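Local coordinates for protein pngf-ii (Elizabethkingia meningoseptica, PDB 4R4X) that acts as a peptide:N-glycosidase that removes N-linked glycans from glycoproteins, probably by hydrolysing the bond between the innermost sugar and its asparagine, at residues A[184-189]-A[364-369]; A[238-243]-A[309-314]; A[320-325]-A[467-472]; A[417-422]-A[532-537]; A[421-426]-A[495-500]. All coordinates share one frame; numbering follows the deposited sequence.

Contact 1 (A[184-189]-A[364-369]); sequences RFITIP and LSIHPD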
# COMPACT_ATOMS: atom_id res chain seq x y z
N ARG A 184 -8.94 -7.87 -5.73
CA ARG A 184 -7.72 -8.31 -6.38
C ARG A 184 -6.55 -8.49 -5.40
O ARG A 184 -5.50 -8.99 -5.78
CB ARG A 184 -7.32 -7.32 -7.47
CG ARG A 184 -8.37 -7.12 -8.53
CD ARG A 184 -7.85 -6.24 -9.65
NE ARG A 184 -8.83 -6.07 -10.73
CZ ARG A 184 -9.02 -6.90 -11.75
NH1 ARG A 184 -8.32 -8.02 -11.88
NH2 ARG A 184 -9.94 -6.61 -12.66
N PHE A 185 -6.70 -8.02 -4.17
CA PHE A 185 -5.60 -8.08 -3.22
C PHE A 185 -6.15 -8.18 -1.83
O PHE A 185 -7.37 -8.12 -1.64
CB PHE A 185 -4.66 -6.87 -3.37
CG PHE A 185 -5.30 -5.55 -3.06
CD1 PHE A 185 -6.08 -4.89 -4.01
CD2 PHE A 185 -5.14 -4.96 -1.82
CE1 PHE A 185 -6.66 -3.65 -3.72
CE2 PHE A 185 -5.73 -3.73 -1.52
CZ PHE A 185 -6.48 -3.09 -2.48
N ILE A 186 -5.26 -8.33 -0.86
CA ILE A 186 -5.66 -8.49 0.53
C ILE A 186 -5.39 -7.22 1.32
O ILE A 186 -4.26 -6.74 1.34
CB ILE A 186 -4.89 -9.64 1.17
CG1 ILE A 186 -5.23 -10.95 0.46
CG2 ILE A 186 -5.19 -9.74 2.66
CD1 ILE A 186 -4.26 -12.07 0.74
N THR A 187 -6.41 -6.73 2.02
CA THR A 187 -6.27 -5.60 2.93
C THR A 187 -6.35 -6.14 4.34
O THR A 187 -7.26 -6.93 4.65
CB THR A 187 -7.36 -4.54 2.70
OG1 THR A 187 -7.20 -4.02 1.39
CG2 THR A 187 -7.25 -3.38 3.69
N ILE A 188 -5.38 -5.76 5.15
CA ILE A 188 -5.38 -6.03 6.57
C ILE A 188 -5.67 -4.74 7.34
O ILE A 188 -4.77 -3.92 7.54
CB ILE A 188 -4.04 -6.59 7.03
CG1 ILE A 188 -3.62 -7.80 6.19
CG2 ILE A 188 -4.09 -6.93 8.52
CD1 ILE A 188 -4.46 -9.04 6.42
N PRO A 189 -6.92 -4.57 7.83
CA PRO A 189 -7.26 -3.37 8.59
C PRO A 189 -6.57 -3.38 9.94
O PRO A 189 -6.48 -4.44 10.58
CB PRO A 189 -8.79 -3.45 8.76
CG PRO A 189 -9.24 -4.71 8.10
CD PRO A 189 -8.03 -5.55 7.79
N LEU A 364 -2.53 -2.58 6.20
CA LEU A 364 -1.56 -3.25 5.37
C LEU A 364 -2.24 -3.80 4.13
O LEU A 364 -3.43 -4.13 4.16
CB LEU A 364 -0.92 -4.41 6.13
CG LEU A 364 -0.31 -4.19 7.51
CD1 LEU A 364 0.29 -5.48 8.05
CD2 LEU A 364 0.75 -3.12 7.46
N SER A 365 -1.51 -3.90 3.03
CA SER A 365 -2.01 -4.59 1.85
C SER A 365 -0.96 -5.55 1.31
O SER A 365 0.26 -5.25 1.30
CB SER A 365 -2.44 -3.61 0.76
OG SER A 365 -1.36 -2.84 0.30
N ILE A 366 -1.45 -6.71 0.88
CA ILE A 366 -0.64 -7.79 0.33
C ILE A 366 -1.11 -8.09 -1.08
O ILE A 366 -2.30 -8.35 -1.32
CB ILE A 366 -0.74 -9.06 1.19
CG1 ILE A 366 -0.44 -8.75 2.65
CG2 ILE A 366 0.22 -10.15 0.65
CD1 ILE A 366 -1.14 -9.68 3.61
N HIS A 367 -0.17 -8.02 -2.02
CA HIS A 367 -0.47 -8.07 -3.43
C HIS A 367 0.16 -9.33 -4.06
O HIS A 367 1.32 -9.64 -3.77
CB HIS A 367 0.01 -6.79 -4.12
CG HIS A 367 -0.56 -5.56 -3.49
ND1 HIS A 367 -1.74 -4.98 -3.92
CD2 HIS A 367 -0.17 -4.87 -2.40
CE1 HIS A 367 -2.02 -3.94 -3.14
NE2 HIS A 367 -1.09 -3.87 -2.20
N PRO A 368 -0.63 -10.05 -4.90
CA PRO A 368 -0.31 -11.38 -5.45
C PRO A 368 0.72 -11.34 -6.59
O PRO A 368 0.51 -11.91 -7.66
CB PRO A 368 -1.68 -11.87 -5.97
CG PRO A 368 -2.37 -10.61 -6.37
CD PRO A 368 -1.99 -9.62 -5.31
N ASP A 369 1.84 -10.69 -6.35
CA ASP A 369 2.88 -10.54 -7.32
C ASP A 369 3.80 -11.78 -7.31
O ASP A 369 3.68 -12.64 -6.45
CB ASP A 369 3.69 -9.29 -6.97
CG ASP A 369 2.95 -8.02 -7.27
OD1 ASP A 369 2.20 -8.01 -8.27
OD2 ASP A 369 3.13 -7.02 -6.52

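Contact 2 (A[238-243]-A[309-314]); sequences QKSNGD and GHFNEK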
# COMPACT_ATOMS: atom_id res chain seq x y z
N GLN A 238 -3.44 10.59 8.17
CA GLN A 238 -3.30 11.35 9.41
C GLN A 238 -3.89 12.74 9.27
O GLN A 238 -3.85 13.31 8.20
CB GLN A 238 -1.81 11.46 9.78
CG GLN A 238 -1.46 12.38 10.94
CD GLN A 238 -1.26 13.84 10.55
OE1 GLN A 238 -0.93 14.16 9.41
NE2 GLN A 238 -1.44 14.73 11.51
N LYS A 239 -4.42 13.28 10.37
CA LYS A 239 -4.68 14.70 10.51
C LYS A 239 -4.56 15.11 11.97
O LYS A 239 -4.57 14.27 12.86
CB LYS A 239 -6.07 15.05 10.00
CG LYS A 239 -7.21 14.63 10.92
CD LYS A 239 -8.53 14.95 10.24
CE LYS A 239 -9.71 14.32 10.96
NZ LYS A 239 -10.24 15.21 12.02
N SER A 240 -4.44 16.42 12.18
CA SER A 240 -4.46 17.00 13.51
C SER A 240 -5.88 17.12 14.02
O SER A 240 -6.78 17.50 13.27
CB SER A 240 -3.82 18.40 13.54
OG SER A 240 -3.98 19.02 14.81
N ASN A 241 -6.06 16.78 15.30
CA ASN A 241 -7.27 17.07 16.07
C ASN A 241 -7.00 18.12 17.14
O ASN A 241 -7.67 18.14 18.18
CB ASN A 241 -7.77 15.80 16.79
CG ASN A 241 -8.56 14.88 15.88
OD1 ASN A 241 -8.74 15.11 14.69
ND2 ASN A 241 -9.05 13.81 16.46
N GLY A 242 -6.00 18.97 16.92
CA GLY A 242 -5.66 19.98 17.89
C GLY A 242 -4.19 20.32 17.97
O GLY A 242 -3.84 21.46 18.21
N ASP A 243 -3.32 19.32 17.78
CA ASP A 243 -1.89 19.54 17.89
C ASP A 243 -1.42 20.37 16.70
O ASP A 243 -1.74 20.05 15.57
CB ASP A 243 -1.18 18.18 17.94
CG ASP A 243 0.32 18.28 18.20
OD1 ASP A 243 0.83 19.37 18.49
OD2 ASP A 243 1.01 17.23 18.10
N GLY A 309 -5.67 19.95 8.82
CA GLY A 309 -7.07 19.70 9.05
C GLY A 309 -7.58 20.66 10.10
O GLY A 309 -8.30 21.60 9.78
N HIS A 310 -7.14 20.45 11.34
CA HIS A 310 -7.62 21.25 12.47
C HIS A 310 -7.43 22.75 12.29
O HIS A 310 -8.33 23.55 12.57
CB HIS A 310 -6.98 20.81 13.77
CG HIS A 310 -7.57 21.46 14.98
ND1 HIS A 310 -8.72 20.99 15.59
CD2 HIS A 310 -7.19 22.55 15.68
CE1 HIS A 310 -9.01 21.77 16.62
NE2 HIS A 310 -8.09 22.71 16.71
N PHE A 311 -6.25 23.15 11.83
CA PHE A 311 -5.95 24.54 11.67
C PHE A 311 -6.29 25.16 10.29
O PHE A 311 -6.01 26.32 10.08
CB PHE A 311 -4.47 24.76 12.00
CG PHE A 311 -4.16 24.57 13.46
CD1 PHE A 311 -3.92 23.32 13.97
CD2 PHE A 311 -4.13 25.66 14.32
CE1 PHE A 311 -3.66 23.14 15.33
CE2 PHE A 311 -3.86 25.50 15.68
CZ PHE A 311 -3.62 24.23 16.18
N ASN A 312 -6.88 24.40 9.37
CA ASN A 312 -7.07 24.88 7.99
C ASN A 312 -7.91 26.15 7.89
O ASN A 312 -7.54 27.08 7.17
CB ASN A 312 -7.72 23.82 7.11
CG ASN A 312 -6.80 22.65 6.80
OD1 ASN A 312 -5.75 22.51 7.39
ND2 ASN A 312 -7.21 21.81 5.89
N GLU A 313 -9.04 26.17 8.58
CA GLU A 313 -9.93 27.36 8.54
C GLU A 313 -9.40 28.48 9.43
O GLU A 313 -9.76 29.64 9.24
CB GLU A 313 -11.38 27.00 8.89
CG GLU A 313 -11.99 25.93 7.98
CD GLU A 313 -13.51 25.79 8.10
OE1 GLU A 313 -14.11 25.28 7.12
OE2 GLU A 313 -14.11 26.19 9.12
N LYS A 314 -8.55 28.15 10.39
CA LYS A 314 -8.01 29.13 11.35
C LYS A 314 -6.88 29.97 10.80
O LYS A 314 -6.62 31.05 11.30
CB LYS A 314 -7.43 28.43 12.59
CG LYS A 314 -8.36 27.46 13.27
CD LYS A 314 -8.12 27.48 14.77
CE LYS A 314 -8.37 26.13 15.40
NZ LYS A 314 -9.65 25.53 14.94

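Contact 3 (A[320-325]-A[467-472]); sequences KNWHNN and FNPASG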
# COMPACT_ATOMS: atom_id res chain seq x y z
N LYS A 320 -3.05 30.00 -0.56
CA LYS A 320 -2.69 28.71 0.06
C LYS A 320 -3.95 27.96 0.44
O LYS A 320 -4.63 28.34 1.36
CB LYS A 320 -1.73 28.91 1.24
CG LYS A 320 -0.31 29.14 0.73
CD LYS A 320 0.71 29.34 1.80
CE LYS A 320 2.08 29.46 1.16
NZ LYS A 320 2.25 30.77 0.48
N ASN A 321 -4.27 26.93 -0.33
CA ASN A 321 -5.46 26.11 -0.06
C ASN A 321 -4.96 24.81 0.54
O ASN A 321 -4.35 24.00 -0.14
CB ASN A 321 -6.26 25.87 -1.33
CG ASN A 321 -6.80 27.16 -1.93
OD1 ASN A 321 -7.42 27.97 -1.25
ND2 ASN A 321 -6.56 27.35 -3.22
N TRP A 322 -5.18 24.65 1.84
CA TRP A 322 -4.55 23.58 2.60
C TRP A 322 -5.19 22.27 2.26
O TRP A 322 -6.39 22.19 1.97
CB TRP A 322 -4.66 23.83 4.12
CG TRP A 322 -4.23 25.21 4.55
CD1 TRP A 322 -5.03 26.18 5.09
CD2 TRP A 322 -2.90 25.78 4.49
NE1 TRP A 322 -4.29 27.30 5.37
CE2 TRP A 322 -2.99 27.09 5.00
CE3 TRP A 322 -1.66 25.31 4.07
CZ2 TRP A 322 -1.88 27.93 5.10
CZ3 TRP A 322 -0.56 26.15 4.16
CH2 TRP A 322 -0.68 27.44 4.68
N HIS A 323 -4.38 21.22 2.31
CA HIS A 323 -4.91 19.88 2.16
C HIS A 323 -5.61 19.46 3.45
O HIS A 323 -5.39 20.05 4.50
CB HIS A 323 -3.80 18.89 1.84
CG HIS A 323 -3.12 19.17 0.56
ND1 HIS A 323 -3.81 19.39 -0.62
CD2 HIS A 323 -1.81 19.29 0.26
CE1 HIS A 323 -2.94 19.61 -1.59
NE2 HIS A 323 -1.72 19.53 -1.09
N ASN A 324 -6.44 18.43 3.33
CA ASN A 324 -7.29 17.98 4.45
C ASN A 324 -6.68 16.96 5.38
O ASN A 324 -7.02 16.90 6.58
CB ASN A 324 -8.62 17.46 3.89
CG ASN A 324 -9.44 18.58 3.27
OD1 ASN A 324 -9.42 19.70 3.76
ND2 ASN A 324 -10.14 18.30 2.19
N ASN A 325 -5.80 16.13 4.84
CA ASN A 325 -5.10 15.12 5.64
C ASN A 325 -3.83 14.66 4.89
O ASN A 325 -3.62 15.03 3.73
CB ASN A 325 -6.03 13.94 5.95
CG ASN A 325 -6.54 13.26 4.69
OD1 ASN A 325 -5.77 12.68 3.95
ND2 ASN A 325 -7.83 13.35 4.45
N PHE A 467 0.42 21.06 3.03
CA PHE A 467 0.07 20.14 4.12
C PHE A 467 0.27 20.80 5.50
O PHE A 467 -0.08 20.20 6.51
CB PHE A 467 0.90 18.85 4.06
CG PHE A 467 0.63 18.02 2.84
CD1 PHE A 467 -0.39 17.05 2.83
CD2 PHE A 467 1.38 18.20 1.68
CE1 PHE A 467 -0.64 16.30 1.71
CE2 PHE A 467 1.13 17.43 0.55
CZ PHE A 467 0.14 16.45 0.57
N ASN A 468 0.81 22.03 5.54
CA ASN A 468 1.39 22.58 6.77
C ASN A 468 0.81 23.94 7.19
O ASN A 468 1.54 24.92 7.33
CB ASN A 468 2.92 22.72 6.62
CG ASN A 468 3.67 21.38 6.72
OD1 ASN A 468 3.93 20.88 7.81
ND2 ASN A 468 4.02 20.82 5.59
N PRO A 469 -0.51 24.00 7.43
CA PRO A 469 -1.09 25.30 7.76
C PRO A 469 -0.51 26.02 8.98
O PRO A 469 -0.38 27.25 8.95
CB PRO A 469 -2.58 24.97 7.95
CG PRO A 469 -2.63 23.52 8.30
CD PRO A 469 -1.50 22.92 7.49
N ALA A 470 -0.15 25.29 10.04
CA ALA A 470 0.34 25.89 11.28
C ALA A 470 1.87 26.06 11.31
O ALA A 470 2.42 26.38 12.35
CB ALA A 470 -0.13 25.07 12.47
N SER A 471 2.56 25.89 10.19
CA SER A 471 4.03 26.08 10.16
C SER A 471 4.36 27.53 10.48
O SER A 471 3.73 28.44 9.96
CB SER A 471 4.62 25.72 8.81
OG SER A 471 6.02 26.08 8.74
N GLY A 472 5.35 27.75 11.33
CA GLY A 472 5.70 29.12 11.72
C GLY A 472 6.30 29.85 10.53
O GLY A 472 7.01 29.24 9.73

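Contact 4 (A[417-422]-A[532-537]); sequences KNAQLR and GVLLGQ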
# COMPACT_ATOMS: atom_id res chain seq x y z
N LYS A 417 23.90 -14.55 2.22
CA LYS A 417 24.23 -13.95 0.94
C LYS A 417 23.53 -12.59 0.79
O LYS A 417 22.40 -12.42 1.23
CB LYS A 417 23.82 -14.89 -0.20
CG LYS A 417 23.91 -14.27 -1.59
CD LYS A 417 23.63 -15.26 -2.69
CE LYS A 417 23.74 -14.62 -4.06
NZ LYS A 417 23.30 -15.58 -5.10
N ASN A 418 24.20 -11.65 0.13
CA ASN A 418 23.65 -10.31 -0.13
C ASN A 418 23.10 -9.65 1.12
O ASN A 418 22.00 -9.12 1.12
CB ASN A 418 22.62 -10.36 -1.26
CG ASN A 418 23.24 -10.68 -2.60
OD1 ASN A 418 24.43 -10.41 -2.84
ND2 ASN A 418 22.46 -11.27 -3.49
N ALA A 419 23.88 -9.66 2.20
CA ALA A 419 23.46 -9.02 3.42
C ALA A 419 23.30 -7.51 3.21
O ALA A 419 24.08 -6.89 2.52
CB ALA A 419 24.47 -9.26 4.53
N GLN A 420 22.32 -6.94 3.88
CA GLN A 420 22.08 -5.50 3.81
C GLN A 420 21.67 -5.01 5.18
O GLN A 420 21.07 -5.76 5.96
CB GLN A 420 20.94 -5.19 2.85
CG GLN A 420 21.17 -5.58 1.40
CD GLN A 420 19.88 -5.46 0.62
OE1 GLN A 420 18.93 -4.83 1.06
NE2 GLN A 420 19.85 -6.07 -0.55
N LEU A 421 21.99 -3.74 5.46
CA LEU A 421 21.43 -3.08 6.61
C LEU A 421 20.36 -2.12 6.13
O LEU A 421 20.67 -1.18 5.39
CB LEU A 421 22.49 -2.33 7.41
CG LEU A 421 21.99 -1.70 8.72
CD1 LEU A 421 21.58 -2.76 9.72
CD2 LEU A 421 23.03 -0.79 9.34
N ARG A 422 19.12 -2.39 6.51
CA ARG A 422 18.00 -1.47 6.28
C ARG A 422 18.11 -0.44 7.37
O ARG A 422 17.94 -0.76 8.55
CB ARG A 422 16.67 -2.21 6.37
CG ARG A 422 15.42 -1.35 6.19
CD ARG A 422 14.19 -2.22 6.43
NE ARG A 422 12.91 -1.53 6.29
CZ ARG A 422 12.22 -0.98 7.29
NH1 ARG A 422 11.04 -0.43 7.03
NH2 ARG A 422 12.68 -0.95 8.53
N GLY A 532 18.11 -0.08 12.50
CA GLY A 532 18.83 -0.98 11.62
C GLY A 532 18.29 -2.38 11.70
O GLY A 532 18.19 -2.95 12.79
N VAL A 533 17.88 -2.90 10.56
CA VAL A 533 17.44 -4.25 10.44
C VAL A 533 18.36 -4.95 9.44
O VAL A 533 18.59 -4.46 8.34
CB VAL A 533 15.98 -4.30 9.94
CG1 VAL A 533 15.54 -5.72 9.71
CG2 VAL A 533 15.08 -3.64 10.97
N LEU A 534 18.90 -6.09 9.85
CA LEU A 534 19.74 -6.90 8.97
C LEU A 534 18.90 -7.79 8.07
O LEU A 534 18.03 -8.49 8.54
CB LEU A 534 20.70 -7.74 9.81
CG LEU A 534 21.64 -8.64 9.02
CD1 LEU A 534 22.59 -7.83 8.17
CD2 LEU A 534 22.44 -9.53 9.97
N LEU A 535 19.16 -7.73 6.77
CA LEU A 535 18.46 -8.52 5.77
C LEU A 535 19.49 -9.39 5.08
O LEU A 535 20.66 -9.05 5.01
CB LEU A 535 17.82 -7.63 4.72
CG LEU A 535 17.01 -6.43 5.25
CD1 LEU A 535 16.68 -5.51 4.10
CD2 LEU A 535 15.74 -6.87 5.95
N GLY A 536 19.05 -10.54 4.61
CA GLY A 536 19.92 -11.40 3.82
C GLY A 536 19.22 -12.64 3.32
O GLY A 536 18.07 -12.92 3.66
N GLN A 537 19.94 -13.40 2.50
CA GLN A 537 19.38 -14.61 1.93
C GLN A 537 20.17 -15.80 2.42
O GLN A 537 21.37 -15.92 2.13
CB GLN A 537 19.38 -14.54 0.41
CG GLN A 537 18.75 -15.77 -0.21
CD GLN A 537 18.89 -15.80 -1.71
OE1 GLN A 537 19.49 -14.92 -2.32
NE2 GLN A 537 18.35 -16.83 -2.32
O HOH W 1 19.85 -12.47 -2.38

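Contact 5 (A[421-426]-A[495-500]); sequences LRYITT and NPVYIN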
# COMPACT_ATOMS: atom_id res chain seq x y z
N LEU A 421 21.99 -3.74 5.46
CA LEU A 421 21.43 -3.08 6.61
C LEU A 421 20.36 -2.12 6.13
O LEU A 421 20.67 -1.18 5.39
CB LEU A 421 22.49 -2.33 7.41
CG LEU A 421 21.99 -1.70 8.72
CD1 LEU A 421 21.58 -2.76 9.72
CD2 LEU A 421 23.03 -0.79 9.34
N ARG A 422 19.12 -2.39 6.51
CA ARG A 422 18.00 -1.47 6.28
C ARG A 422 18.11 -0.44 7.37
O ARG A 422 17.94 -0.76 8.55
CB ARG A 422 16.67 -2.21 6.37
CG ARG A 422 15.42 -1.35 6.19
CD ARG A 422 14.19 -2.22 6.43
NE ARG A 422 12.91 -1.53 6.29
CZ ARG A 422 12.22 -0.98 7.29
NH1 ARG A 422 11.04 -0.43 7.03
NH2 ARG A 422 12.68 -0.95 8.53
N TYR A 423 18.41 0.79 6.98
CA TYR A 423 18.84 1.82 7.91
C TYR A 423 17.98 3.07 7.73
O TYR A 423 17.93 3.65 6.64
CB TYR A 423 20.30 2.16 7.65
CG TYR A 423 20.91 3.20 8.57
CD1 TYR A 423 21.14 2.92 9.91
CD2 TYR A 423 21.32 4.44 8.08
CE1 TYR A 423 21.73 3.86 10.75
CE2 TYR A 423 21.94 5.37 8.91
CZ TYR A 423 22.14 5.08 10.24
OH TYR A 423 22.70 6.00 11.09
N ILE A 424 17.29 3.43 8.80
CA ILE A 424 16.45 4.64 8.85
C ILE A 424 17.09 5.62 9.81
O ILE A 424 17.26 5.31 10.98
CB ILE A 424 15.02 4.33 9.30
CG1 ILE A 424 14.42 3.25 8.41
CG2 ILE A 424 14.14 5.59 9.24
CD1 ILE A 424 13.03 2.79 8.84
N THR A 425 17.43 6.80 9.33
CA THR A 425 18.06 7.80 10.17
C THR A 425 17.44 9.18 10.01
O THR A 425 17.19 9.62 8.87
CB THR A 425 19.59 7.91 9.92
OG1 THR A 425 20.13 8.93 10.76
CG2 THR A 425 19.91 8.23 8.42
N THR A 426 17.20 9.83 11.16
CA THR A 426 16.84 11.25 11.20
C THR A 426 17.54 11.96 12.34
O THR A 426 17.74 11.40 13.42
CB THR A 426 15.32 11.48 11.28
OG1 THR A 426 14.76 10.88 12.45
CG2 THR A 426 14.63 10.93 10.05
N ASN A 495 12.61 7.77 3.91
CA ASN A 495 12.98 6.51 3.24
C ASN A 495 14.07 5.73 3.97
O ASN A 495 15.04 6.34 4.38
CB ASN A 495 13.54 6.82 1.86
CG ASN A 495 12.46 6.88 0.79
OD1 ASN A 495 11.86 7.91 0.54
ND2 ASN A 495 12.22 5.77 0.17
N PRO A 496 13.93 4.40 4.10
CA PRO A 496 15.12 3.63 4.49
C PRO A 496 16.16 3.67 3.40
O PRO A 496 15.81 3.83 2.23
CB PRO A 496 14.62 2.19 4.62
CG PRO A 496 13.13 2.30 4.73
CD PRO A 496 12.72 3.57 4.05
N VAL A 497 17.43 3.55 3.78
CA VAL A 497 18.44 3.22 2.82
C VAL A 497 18.84 1.76 3.04
O VAL A 497 18.73 1.23 4.15
CB VAL A 497 19.64 4.18 2.91
CG1 VAL A 497 19.18 5.63 2.72
CG2 VAL A 497 20.41 3.98 4.19
N TYR A 498 19.27 1.13 1.96
CA TYR A 498 19.60 -0.28 1.97
C TYR A 498 21.09 -0.41 1.73
O TYR A 498 21.55 -0.29 0.60
CB TYR A 498 18.80 -0.99 0.91
CG TYR A 498 17.36 -0.94 1.27
CD1 TYR A 498 16.81 -1.86 2.17
CD2 TYR A 498 16.54 0.06 0.78
CE1 TYR A 498 15.48 -1.79 2.54
CE2 TYR A 498 15.21 0.15 1.16
CZ TYR A 498 14.69 -0.78 2.02
OH TYR A 498 13.37 -0.69 2.38
N ILE A 499 21.83 -0.62 2.81
CA ILE A 499 23.30 -0.54 2.75
C ILE A 499 23.84 -1.94 2.51
O ILE A 499 23.66 -2.85 3.34
CB ILE A 499 23.87 0.02 4.06
CG1 ILE A 499 23.37 1.46 4.24
CG2 ILE A 499 25.39 -0.07 4.10
CD1 ILE A 499 23.68 2.06 5.58
N ASN A 500 24.51 -2.11 1.39
CA ASN A 500 25.08 -3.41 1.04
C ASN A 500 26.24 -3.76 1.98
O ASN A 500 27.14 -2.96 2.17
CB ASN A 500 25.53 -3.42 -0.41
CG ASN A 500 24.37 -3.56 -1.39
OD1 ASN A 500 23.29 -4.02 -1.02
ND2 ASN A 500 24.58 -3.17 -2.64
O HOH W 2 17.58 6.54 6.38

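Contact 1 (A[184-189]-A[364-369])
Phe185 and His367 lie side by side at one end of this contact, their ring centroids 4.8 Å apart and their planes only 23° from parallel. The rings are slid past each other, so overlap is slight: His367 CE1 sits over a face of the phenyl ring, 3.5 Å from Phe185 CD2. Phe185 CG stands between its own backbone N and carbonyl carbon (chi1 64°), which sets it against the imidazole. Histidine suits the spot because its flat ring can pack on Phe185 while NE2 reaches Ser365 OG at 2.7 Å, a hydrogen bond that fixes the ring's rotation; Arg329 in turn holds the same hydroxyl. The tight part continues along the backbone. Ile366 N bonds to Ile186 O at 2.8 Å and Ile188 N to Leu364 O at 2.7 Å, each answered by the reciprocal bond, in the regular alternation of an antiparallel ladder. It joins the outermost strand 186-196 to strand 358-367 in a four-stranded sheet of the PNGase F N-terminal region; strand 231-240 pairs with the other edge of 358-367. Branched aliphatic residues, at home in strands, fill one face: Ile366 CD1 lies 4.0 Å from Ile188 CG1 and also approaches Ile186 CG2, while Pro224 touches both Ile188 and Ile366. The contact thins out toward solvent. The guanidinium end of exposed Arg184 leads off from the contact, and its carbonyl O meets Pro368 CG at 3.6 Å. Pro368, without an N-H to carry the ladder on, centres an inverse gamma turn.

Contact 2 (A[238-243]-A[309-314])
His310 CG is anti to its backbone N (chi1 -172°), and Ser240 OG takes the same anti position (chi1 173°). The first torsion puts His310 CG 3.5 Å from Gly242 N; the second leaves Ser240 OG 3.6 Å from His310 CB. Gly242 CA rests over the ring centre, 3.7 Å from the His310 centroid and 8° off the ring normal, a CH-pi contact. Glycine suits this place: at its backbone angles a CB would jam against the carbonyl O of Asn241. Ser240 closes an ST turn here, its OG accepting from Gly242 N at 2.9 Å and donating to Asp243 O at 2.6 Å. One hydroxyl thus binds two backbone groups and shapes the end of strand 231-240, where it meets the long loop between strands 297-303 and 326-331. On the loop side a type I turn from Gly309 to Asn312 presents the two rings together, and Asn312 OD1 accepts from Gly309 N. A CB on Gly309 would press tightly on Lys239 CB. Phe311 approaches with its edge: CE1 lies 3.3 Å from Gly242 O, near the ring plane, where the slight positive charge of an aromatic C-H probably suits this carbonyl oxygen. Asp243 O is 3.6 Å from Phe311 CE1. The Asp243 carboxylate is taken up by a salt bridge with Arg247 and a hydrogen bond with His358.

Contact 3 (A[320-325]-A[467-472])
His323 and Phe467 form an edge-to-face aromatic pair, and next to it Trp322 and Pro469 form a CH-pi contact. Together they join two long loops, one in each of the N- and C-terminal PNGase F regions, which in this family are jelly-roll domains packed side by side. The His323 edge points at the Phe467 face, with centroids 4.3 Å apart and planes at 51°. CD2 does the touching: it lies over the centre of the phenyl ring, 3.5 Å from CZ of Phe467. Asn325 O lies near that ring's plane, 3.8 Å from Phe467 CE1, where a carbonyl meets the weakly positive C-H edge. The second pair is turned differently. Pro469 crosses the indole obliquely on one face, with CB above the centre of the ring system and 3.6 Å from Trp322 CD2. Proline suits the place: its CA, next to the nitrogen, probably carries a slightly polarised C-H, and its fixed phi suits the second position of the type I turn from Asn468 to Ser471. Trp322 offers a broad face, steadied by NE1 bonding to Ile315 O. Pro469 CA stands 3.5 Å from the centroid of the indole six-membered ring, only 2° off its normal.

Contact 4 (A[417-422]-A[532-537])
Leu535 CD1 crosses toward the neighbouring strand, lying 3.8 Å from Gln420 OE1 and 4.0 Å from Arg422 CB. On the opposite face of the sheet, Leu421 and Leu534 each hold CG anti to the backbone N (chi1 -175° and 180°). Leu421 CD1 comes 3.8 Å from Gly532 CA, and Leu534 CD1 lies 3.4 Å from Gln420 O. Gly532 suits its place: a CB would crowd Leu421 CD1. Between the two faces run six backbone hydrogen bonds in reciprocal pairs: Lys417 with Gln537, Gln420 with Leu535, and Arg422 with Val533. The register slips by one residue between the first two, a beta bulge. Asn418 has left-handed backbone angles there, which asparagine tolerates well, and its ND2 donates to a water whose bond to Gln537 OE1 is unusually short and doubtful. Lys417 and Gln537 lie side by side, pointing the same way, Lys417 CD near Gln537 OE1. Further out, Arg422 is positioned by a salt bridge from NE to Glu334 and by NH2 bonding to Glu298 O. This strand pair belongs to the PNGase F C-terminal region: 416-428 has 493-504 as its other neighbour, 527-537 has 378-384, and Leu534 reaches Phe410 and Leu412 of strand 406-412 in another sheet.

Contact 5 (A[421-426]-A[495-500])
Tyr423 CB meets two aliphatic partners, Val497 CG2 at 3.9 Å and Ile499 CD1 at 4.0 Å. All three side chains point the same way, and Val497 CG2 also meets the tyrosine ring at its edge. Leu421 extends this face against Ile499, while Ile444 and Phe454 of the small sheet add apolar cover, as expected between the sheets of a beta sandwich. On the other face Pro496 packs beside Ile424, its CB 3.9 Å from Ile424 CG1, and lays its CG over one face of the Arg422 guanidinium. Tyr498 flanks the same arginine, with CE1 3.7 Å from Arg422 CG and its ring turned 61° from the guanidinium plane. Four backbone bonds tie the antiparallel strands, including Leu421 N to Ile499 O at 2.8 Å. Beyond them a water takes over, accepting from Thr425 N and donating to Tyr423 O and Asn495 O. The phenol oxygens end on polar partners on opposite faces: Tyr423 OH bonds to Asn442, Tyr498 OH to Glu334 OE2, the oxygen that also pairs with Arg422. Tyr423 and Arg422 therefore serve twice, carbon atoms against neighbours and polar ends engaged, and burial of the charged guanidinium is probably offset by its ionic partner.

Overall arrangement
From the N terminus, the chain runs through the strands of residues 3-170 and helix 173-182, then opens contact 1 at 184-189, which closes at 364-369 by pairing the edge strand of a four-stranded sheet with its neighbour. Contact 2 lies within that span, closing a shorter loop at the end of strand 231-240. Contact 3 starts at 320-325 inside the span but ends at 467-472, so it crosses contact 1 and joins the two PNGase F regions; it touches contact 2 through Asn312 and His323. Contacts 4 and 5 leave from strand 416-428, sharing Leu421 and Arg422. Contact 5 closes first, contact 4 near the C terminus; both cross contact 3 and bind three neighbouring strands of the nine-stranded sheet.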